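Local coordinates for cobalamin biosynthesis protein CobN (Mycobacterium tuberculosis, PDB 7C6O) that is the large, catalytic subunit of cobaltochelatase, the ligase that probably inserts cobalt into the corrin ring during cobalamin biosynthesis, at residues A[238-251]-A[275-288]. Sequence-based numbering, arbitrary orientation.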
ATOM      1  N   LEU A 238       7.902 -13.867 -28.239  1.00 23.67           N
ATOM      2  CA  LEU A 238       8.137 -14.603 -27.002  1.00 25.26           C
ATOM      3  C   LEU A 238       9.346 -15.520 -27.133  1.00 28.10           C
ATOM      4  O   LEU A 238      10.112 -15.688 -26.177  1.00 25.47           O
ATOM      5  CB  LEU A 238       6.887 -15.396 -26.622  1.00 26.27           C
ATOM      6  CG  LEU A 238       5.665 -14.547 -26.263  1.00 27.49           C
ATOM      7  CD1 LEU A 238       4.433 -15.417 -26.092  1.00 28.54           C
ATOM      8  CD2 LEU A 238       5.932 -13.741 -25.000  1.00 28.85           C
ATOM      9  N   GLU A 239       9.537 -16.118 -28.312  1.00 31.38           N
ATOM     10  CA  GLU A 239      10.731 -16.926 -28.550  1.00 32.12           C
ATOM     11  C   GLU A 239      11.993 -16.087 -28.405  1.00 27.64           C
ATOM     12  O   GLU A 239      12.963 -16.506 -27.764  1.00 29.43           O
ATOM     13  CB  GLU A 239      10.676 -17.559 -29.941  1.00 36.38           C
ATOM     14  CG  GLU A 239       9.544 -18.545 -30.159  1.00 44.54           C
ATOM     15  CD  GLU A 239       9.608 -19.194 -31.528  1.00 51.32           C
ATOM     16  OE1 GLU A 239      10.712 -19.237 -32.113  1.00 53.91           O
ATOM     17  OE2 GLU A 239       8.557 -19.654 -32.025  1.00 53.60           O
ATOM     18  N   ARG A 240      11.996 -14.892 -29.003  1.00 23.45           N
ATOM     19  CA  ARG A 240      13.164 -14.023 -28.925  1.00 27.90           C
ATOM     20  C   ARG A 240      13.467 -13.645 -27.481  1.00 28.01           C
ATOM     21  O   ARG A 240      14.636 -13.580 -27.081  1.00 28.72           O
ATOM     22  CB  ARG A 240      12.940 -12.772 -29.775  1.00 29.40           C
ATOM     23  CG  ARG A 240      14.196 -11.971 -30.057  1.00 32.57           C
ATOM     24  CD  ARG A 240      15.142 -12.734 -30.970  1.00 37.35           C
ATOM     25  NE  ARG A 240      16.091 -11.845 -31.635  1.00 42.65           N
ATOM     26  CZ  ARG A 240      17.272 -11.497 -31.134  1.00 43.18           C
ATOM     27  NH1 ARG A 240      17.658 -11.963 -29.954  1.00 43.52           N
ATOM     28  NH2 ARG A 240      18.068 -10.681 -31.813  1.00 43.78           N
ATOM     29  N   LEU A 241      12.425 -13.413 -26.677  1.00 23.23           N
ATOM     30  CA  LEU A 241      12.591 -13.093 -25.265  1.00 22.59           C
ATOM     31  C   LEU A 241      13.131 -14.261 -24.452  1.00 26.87           C
ATOM     32  O   LEU A 241      13.575 -14.048 -23.319  1.00 26.98           O
ATOM     33  CB  LEU A 241      11.259 -12.627 -24.675  1.00 21.77           C
ATOM     34  CG  LEU A 241      10.817 -11.235 -25.125  1.00 22.66           C
ATOM     35  CD1 LEU A 241       9.405 -10.932 -24.649  1.00 25.47           C
ATOM     36  CD2 LEU A 241      11.798 -10.189 -24.615  1.00 24.41           C
ATOM     37  N   GLY A 242      13.102 -15.481 -24.991  1.00 27.90           N
ATOM     38  CA  GLY A 242      13.718 -16.602 -24.303  1.00 30.53           C
ATOM     39  C   GLY A 242      15.219 -16.467 -24.143  1.00 32.21           C
ATOM     40  O   GLY A 242      15.805 -17.131 -23.281  1.00 34.25           O
ATOM     41  N   GLY A 243      15.855 -15.625 -24.954  1.00 30.05           N
ATOM     42  CA  GLY A 243      17.271 -15.358 -24.824  1.00 29.04           C
ATOM     43  C   GLY A 243      17.636 -14.284 -23.829  1.00 27.93           C
ATOM     44  O   GLY A 243      18.824 -14.008 -23.635  1.00 30.38           O
ATOM     45  N   ALA A 244      16.651 -13.668 -23.185  1.00 24.49           N
ATOM     46  CA  ALA A 244      16.902 -12.603 -22.227  1.00 20.57           C
ATOM     47  C   ALA A 244      17.011 -13.165 -20.817  1.00 19.35           C
ATOM     48  O   ALA A 244      16.337 -14.133 -20.458  1.00 21.53           O
ATOM     49  CB  ALA A 244      15.790 -11.554 -22.278  1.00 20.33           C
ATOM     50  N   ASP A 245      17.876 -12.543 -20.019  1.00 17.72           N
ATOM     51  CA  ASP A 245      17.990 -12.865 -18.603  1.00 19.01           C
ATOM     52  C   ASP A 245      17.123 -11.970 -17.729  1.00 21.39           C
ATOM     53  O   ASP A 245      16.853 -12.321 -16.576  1.00 22.39           O
ATOM     54  CB  ASP A 245      19.451 -12.762 -18.165  1.00 23.52           C
ATOM     55  CG  ASP A 245      20.345 -13.710 -18.931  1.00 28.73           C
ATOM     56  OD1 ASP A 245      20.085 -14.932 -18.882  1.00 27.36           O
ATOM     57  OD2 ASP A 245      21.290 -13.238 -19.600  1.00 28.32           O
ATOM     58  N   ALA A 246      16.686 -10.830 -18.255  1.00 19.01           N
ATOM     59  CA  ALA A 246      15.752  -9.946 -17.575  1.00 18.05           C
ATOM     60  C   ALA A 246      15.171  -9.001 -18.616  1.00 18.43           C
ATOM     61  O   ALA A 246      15.754  -8.797 -19.684  1.00 17.84           O
ATOM     62  CB  ALA A 246      16.427  -9.164 -16.441  1.00 13.80           C
ATOM     63  N   MET A 247      14.013  -8.429 -18.292  1.00 15.79           N
ATOM     64  CA  MET A 247      13.302  -7.521 -19.185  1.00 19.12           C
ATOM     65  C   MET A 247      13.037  -6.202 -18.479  1.00 17.17           C
ATOM     66  O   MET A 247      12.492  -6.189 -17.371  1.00 16.38           O
ATOM     67  CB  MET A 247      11.959  -8.103 -19.634  1.00 24.25           C
ATOM     68  CG  MET A 247      12.020  -9.346 -20.483  1.00 31.68           C
ATOM     69  SD  MET A 247      10.351  -9.998 -20.710  1.00 31.96           S
ATOM     70  CE  MET A 247       9.559  -8.594 -21.493  1.00 26.16           C
ATOM     71  N   VAL A 248      13.400  -5.099 -19.128  1.00 14.46           N
ATOM     72  CA  VAL A 248      12.909  -3.774 -18.761  1.00 15.44           C
ATOM     73  C   VAL A 248      11.806  -3.412 -19.745  1.00 16.94           C
ATOM     74  O   VAL A 248      12.039  -3.354 -20.957  1.00 17.76           O
ATOM     75  CB  VAL A 248      14.028  -2.723 -18.777  1.00 13.92           C
ATOM     76  CG1 VAL A 248      13.465  -1.365 -18.395  1.00 14.21           C
ATOM     77  CG2 VAL A 248      15.152  -3.118 -17.831  1.00 13.01           C
ATOM     78  N   VAL A 249      10.600  -3.173 -19.236  1.00 16.20           N
ATOM     79  CA  VAL A 249       9.443  -2.905 -20.079  1.00 15.72           C
ATOM     80  C   VAL A 249       9.024  -1.453 -19.899  1.00 17.83           C
ATOM     81  O   VAL A 249       9.087  -0.905 -18.793  1.00 18.55           O
ATOM     82  CB  VAL A 249       8.275  -3.866 -19.778  1.00 15.81           C
ATOM     83  CG1 VAL A 249       8.704  -5.300 -20.036  1.00 17.05           C
ATOM     84  CG2 VAL A 249       7.780  -3.699 -18.348  1.00 18.19           C
ATOM     85  N   THR A 250       8.621  -0.827 -21.004  1.00 18.14           N
ATOM     86  CA  THR A 250       8.084   0.529 -20.988  1.00 17.28           C
ATOM     87  C   THR A 250       6.669   0.566 -21.550  1.00 18.21           C
ATOM     88  O   THR A 250       6.179   1.635 -21.928  1.00 21.48           O
ATOM     89  CB  THR A 250       8.994   1.484 -21.765  1.00 20.31           C
ATOM     90  OG1 THR A 250       8.995   1.131 -23.152  1.00 20.97           O
ATOM     91  CG2 THR A 250      10.419   1.411 -21.236  1.00 19.87           C
ATOM     92  N   VAL A 251       6.006  -0.584 -21.611  1.00 17.49           N
ATOM     93  CA  VAL A 251       4.664  -0.692 -22.156  1.00 17.06           C
ATOM     94  C   VAL A 251       3.684  -0.973 -21.019  1.00 18.86           C
ATOM     95  O   VAL A 251       4.072  -1.268 -19.889  1.00 17.84           O
ATOM     96  CB  VAL A 251       4.577  -1.776 -23.248  1.00 15.89           C
ATOM     97  CG1 VAL A 251       5.536  -1.454 -24.384  1.00 16.95           C
ATOM     98  CG2 VAL A 251       4.889  -3.145 -22.654  1.00 18.82           C
ATOM     99  N   HIS A 275       2.038 -16.403 -20.431  1.00 23.01           N
ATOM    100  CA  HIS A 275       3.003 -16.381 -21.526  1.00 23.46           C
ATOM    101  C   HIS A 275       4.267 -15.604 -21.177  1.00 24.55           C
ATOM    102  O   HIS A 275       5.323 -15.877 -21.759  1.00 23.80           O
ATOM    103  CB  HIS A 275       2.361 -15.795 -22.787  1.00 24.96           C
ATOM    104  CG  HIS A 275       1.915 -14.371 -22.643  1.00 28.57           C
ATOM    105  ND1 HIS A 275       0.897 -13.993 -21.793  1.00 30.20           N
ATOM    106  CD2 HIS A 275       2.337 -13.237 -23.249  1.00 29.29           C
ATOM    107  CE1 HIS A 275       0.716 -12.687 -21.877  1.00 30.57           C
ATOM    108  NE2 HIS A 275       1.578 -12.204 -22.755  1.00 28.67           N
ATOM    109  N   LEU A 276       4.189 -14.652 -20.246  1.00 20.40           N
ATOM    110  CA  LEU A 276       5.372 -13.930 -19.800  1.00 22.26           C
ATOM    111  C   LEU A 276       6.012 -14.572 -18.574  1.00 22.92           C
ATOM    112  O   LEU A 276       7.242 -14.603 -18.465  1.00 22.25           O
ATOM    113  CB  LEU A 276       5.019 -12.471 -19.505  1.00 24.25           C
ATOM    114  CG  LEU A 276       4.556 -11.674 -20.726  1.00 25.41           C
ATOM    115  CD1 LEU A 276       4.030 -10.303 -20.330  1.00 25.60           C
ATOM    116  CD2 LEU A 276       5.691 -11.544 -21.726  1.00 27.31           C
ATOM    117  N   ALA A 277       5.198 -15.086 -17.648  1.00 22.65           N
ATOM    118  CA  ALA A 277       5.743 -15.798 -16.497  1.00 22.66           C
ATOM    119  C   ALA A 277       6.528 -17.031 -16.922  1.00 23.87           C
ATOM    120  O   ALA A 277       7.483 -17.422 -16.242  1.00 21.27           O
ATOM    121  CB  ALA A 277       4.620 -16.193 -15.538  1.00 23.67           C
ATOM    122  N   ALA A 278       6.149 -17.648 -18.046  1.00 22.43           N
ATOM    123  CA  ALA A 278       6.849 -18.841 -18.512  1.00 23.39           C
ATOM    124  C   ALA A 278       8.312 -18.553 -18.823  1.00 23.03           C
ATOM    125  O   ALA A 278       9.152 -19.454 -18.729  1.00 24.00           O
ATOM    126  CB  ALA A 278       6.146 -19.417 -19.741  1.00 24.95           C
ATOM    127  N   LEU A 279       8.638 -17.311 -19.195  1.00 21.76           N
ATOM    128  CA  LEU A 279      10.037 -16.949 -19.403  1.00 21.58           C
ATOM    129  C   LEU A 279      10.838 -17.077 -18.114  1.00 22.51           C
ATOM    130  O   LEU A 279      12.044 -17.354 -18.156  1.00 22.59           O
ATOM    131  CB  LEU A 279      10.139 -15.526 -19.947  1.00 22.07           C
ATOM    132  CG  LEU A 279       9.390 -15.205 -21.243  1.00 25.54           C
ATOM    133  CD1 LEU A 279       9.441 -13.709 -21.518  1.00 24.80           C
ATOM    134  CD2 LEU A 279       9.968 -15.988 -22.414  1.00 25.60           C
ATOM    135  N   ASP A 280      10.185 -16.881 -16.966  1.00 21.29           N
ATOM    136  CA  ASP A 280      10.804 -17.030 -15.647  1.00 22.18           C
ATOM    137  C   ASP A 280      12.029 -16.125 -15.500  1.00 22.09           C
ATOM    138  O   ASP A 280      13.114 -16.563 -15.115  1.00 26.49           O
ATOM    139  CB  ASP A 280      11.164 -18.493 -15.371  1.00 21.52           C
ATOM    140  CG  ASP A 280      11.411 -18.764 -13.900  1.00 27.64           C
ATOM    141  OD1 ASP A 280      10.892 -18.000 -13.057  1.00 28.70           O
ATOM    142  OD2 ASP A 280      12.131 -19.736 -13.586  1.00 29.75           O
ATOM    143  N   ILE A 281      11.849 -14.849 -15.823  1.00 19.87           N
ATOM    144  CA  ILE A 281      12.905 -13.854 -15.642  1.00 18.43           C
ATOM    145  C   ILE A 281      12.300 -12.635 -14.962  1.00 16.85           C
ATOM    146  O   ILE A 281      11.076 -12.430 -14.995  1.00 15.32           O
ATOM    147  CB  ILE A 281      13.567 -13.467 -16.986  1.00 17.95           C
ATOM    148  CG1 ILE A 281      12.532 -12.897 -17.952  1.00 21.34           C
ATOM    149  CG2 ILE A 281      14.296 -14.659 -17.599  1.00 17.61           C
ATOM    150  CD1 ILE A 281      13.130 -12.451 -19.270  1.00 23.94           C
ATOM    151  N   PRO A 282      13.128 -11.816 -14.313  1.00 19.68           N
ATOM    152  CA  PRO A 282      12.610 -10.577 -13.723  1.00 18.21           C
ATOM    153  C   PRO A 282      12.141  -9.618 -14.804  1.00 19.85           C
ATOM    154  O   PRO A 282      12.799  -9.437 -15.832  1.00 18.01           O
ATOM    155  CB  PRO A 282      13.814 -10.012 -12.958  1.00 18.35           C
ATOM    156  CG  PRO A 282      14.717 -11.179 -12.750  1.00 19.83           C
ATOM    157  CD  PRO A 282      14.540 -12.037 -13.963  1.00 18.48           C
ATOM    158  N   ILE A 283      10.984  -9.011 -14.566  1.00 18.97           N
ATOM    159  CA  ILE A 283      10.374  -8.061 -15.490  1.00 16.70           C
ATOM    160  C   ILE A 283      10.230  -6.746 -14.738  1.00 17.17           C
ATOM    161  O   ILE A 283       9.444  -6.650 -13.787  1.00 16.08           O
ATOM    162  CB  ILE A 283       9.020  -8.561 -16.014  1.00 15.82           C
ATOM    163  CG1 ILE A 283       9.189  -9.915 -16.710  1.00 17.24           C
ATOM    164  CG2 ILE A 283       8.392  -7.533 -16.950  1.00 15.96           C
ATOM    165  CD1 ILE A 283       7.895 -10.513 -17.236  1.00 16.06           C
ATOM    166  N   LEU A 284      10.987  -5.735 -15.153  1.00 14.47           N
ATOM    167  CA  LEU A 284      11.082  -4.475 -14.429  1.00 13.10           C
ATOM    168  C   LEU A 284      10.434  -3.367 -15.243  1.00 14.73           C
ATOM    169  O   LEU A 284      10.714  -3.225 -16.437  1.00 17.94           O
ATOM    170  CB  LEU A 284      12.542  -4.124 -14.132  1.00 11.99           C
ATOM    171  CG  LEU A 284      13.359  -5.149 -13.339  1.00 18.41           C
ATOM    172  CD1 LEU A 284      13.995  -6.195 -14.257  1.00 21.27           C
ATOM    173  CD2 LEU A 284      14.420  -4.462 -12.498  1.00 21.91           C
ATOM    174  N   GLN A 285       9.573  -2.583 -14.597  1.00 16.66           N
ATOM    175  CA  GLN A 285       8.953  -1.440 -15.256  1.00 17.17           C
ATOM    176  C   GLN A 285       9.902  -0.250 -15.184  1.00 18.33           C
ATOM    177  O   GLN A 285      10.133   0.309 -14.106  1.00 16.68           O
ATOM    178  CB  GLN A 285       7.610  -1.101 -14.615  1.00 16.03           C
ATOM    179  CG  GLN A 285       6.791  -0.101 -15.421  1.00 17.84           C
ATOM    180  CD  GLN A 285       5.992  -0.767 -16.528  1.00 17.01           C
ATOM    181  OE1 GLN A 285       5.526  -1.892 -16.372  1.00 18.22           O
ATOM    182  NE2 GLN A 285       5.831  -0.075 -17.652  1.00 15.24           N
ATOM    183  N   GLY A 286      10.465   0.129 -16.328  1.00 16.43           N
ATOM    184  CA  GLY A 286      11.209   1.367 -16.420  1.00 16.60           C
ATOM    185  C   GLY A 286      10.260   2.495 -16.755  1.00 16.86           C
ATOM    186  O   GLY A 286       9.632   2.483 -17.817  1.00 15.74           O
ATOM    187  N   LEU A 287      10.130   3.468 -15.860  1.00 15.33           N
ATOM    188  CA  LEU A 287       9.088   4.473 -15.999  1.00 15.27           C
ATOM    189  C   LEU A 287       9.473   5.503 -17.056  1.00 17.92           C
ATOM    190  O   LEU A 287      10.611   5.984 -17.089  1.00 19.75           O
ATOM    191  CB  LEU A 287       8.820   5.149 -14.655  1.00 14.51           C
ATOM    192  CG  LEU A 287       8.489   4.205 -13.493  1.00 15.38           C
ATOM    193  CD1 LEU A 287       8.301   4.987 -12.206  1.00 14.86           C
ATOM    194  CD2 LEU A 287       7.249   3.367 -13.799  1.00 18.11           C
ATOM    195  N   CYS A 288       8.525   5.820 -17.930  1.00 17.75           N
ATOM    196  CA  CYS A 288       8.676   6.846 -18.959  1.00 17.49           C
ATOM    197  C   CYS A 288       7.531   7.830 -18.749  1.00 17.93           C
ATOM    198  O   CYS A 288       6.415   7.598 -19.221  1.00 20.63           O
ATOM    199  CB  CYS A 288       8.643   6.239 -20.357  1.00 20.27           C
ATOM    200  SG  CYS A 288       9.942   5.034 -20.665  1.00 23.91           S
TER
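Leu238 lays its two methyls across the end of the helix that includes His275, CD1 against His275 CB at 3.9 Å and CD2 at the edge of the imidazole, whose NE2 is hydrogen-bonded to Leu230 O. One turn on, Leu241 CB meets Leu279 CD1, and that methyl also reaches Met247 SD. After the turn at 241-244, Ala244 O lies against Ile281 CG2 (3.6 Å) and Asp245 O against Ile281 CB and Pro282 CD. Ile281 has CG1 between its backbone N and carbonyl carbon (chi1 59°), which sends CD1 to within 3.5 Å of Met247 CG. From Met247 onward run the parallel strands of a beta-alpha-beta unit whose connection is mostly loop, ending in the short helix 274-277. Met247 N donates to Pro282 O and Met247 O receives Leu284 N at 2.7 Å; Val249 repeats the pattern, its N to Leu284 O and its O from Gly286 N. Val249, paired with Gln285, reaches diagonally to Ile283, CG1 against CG2 at 3.8 Å. Gln285, bent at chi2 (84°), swings its amide back so that NE2 donates almost straight to Val251 O at 3.1 Å; that oxygen lies in the amide plane, the donor tilted from the carbonyl plane. Arg320 NH1 hydrogen-bonds both Gln285 OE1 and Val251 O, just past strand 246-249. That strand lies between strands 190-196 and 283-289 within a mixed sheet, with helix 343-361 against Ala246 and Val248.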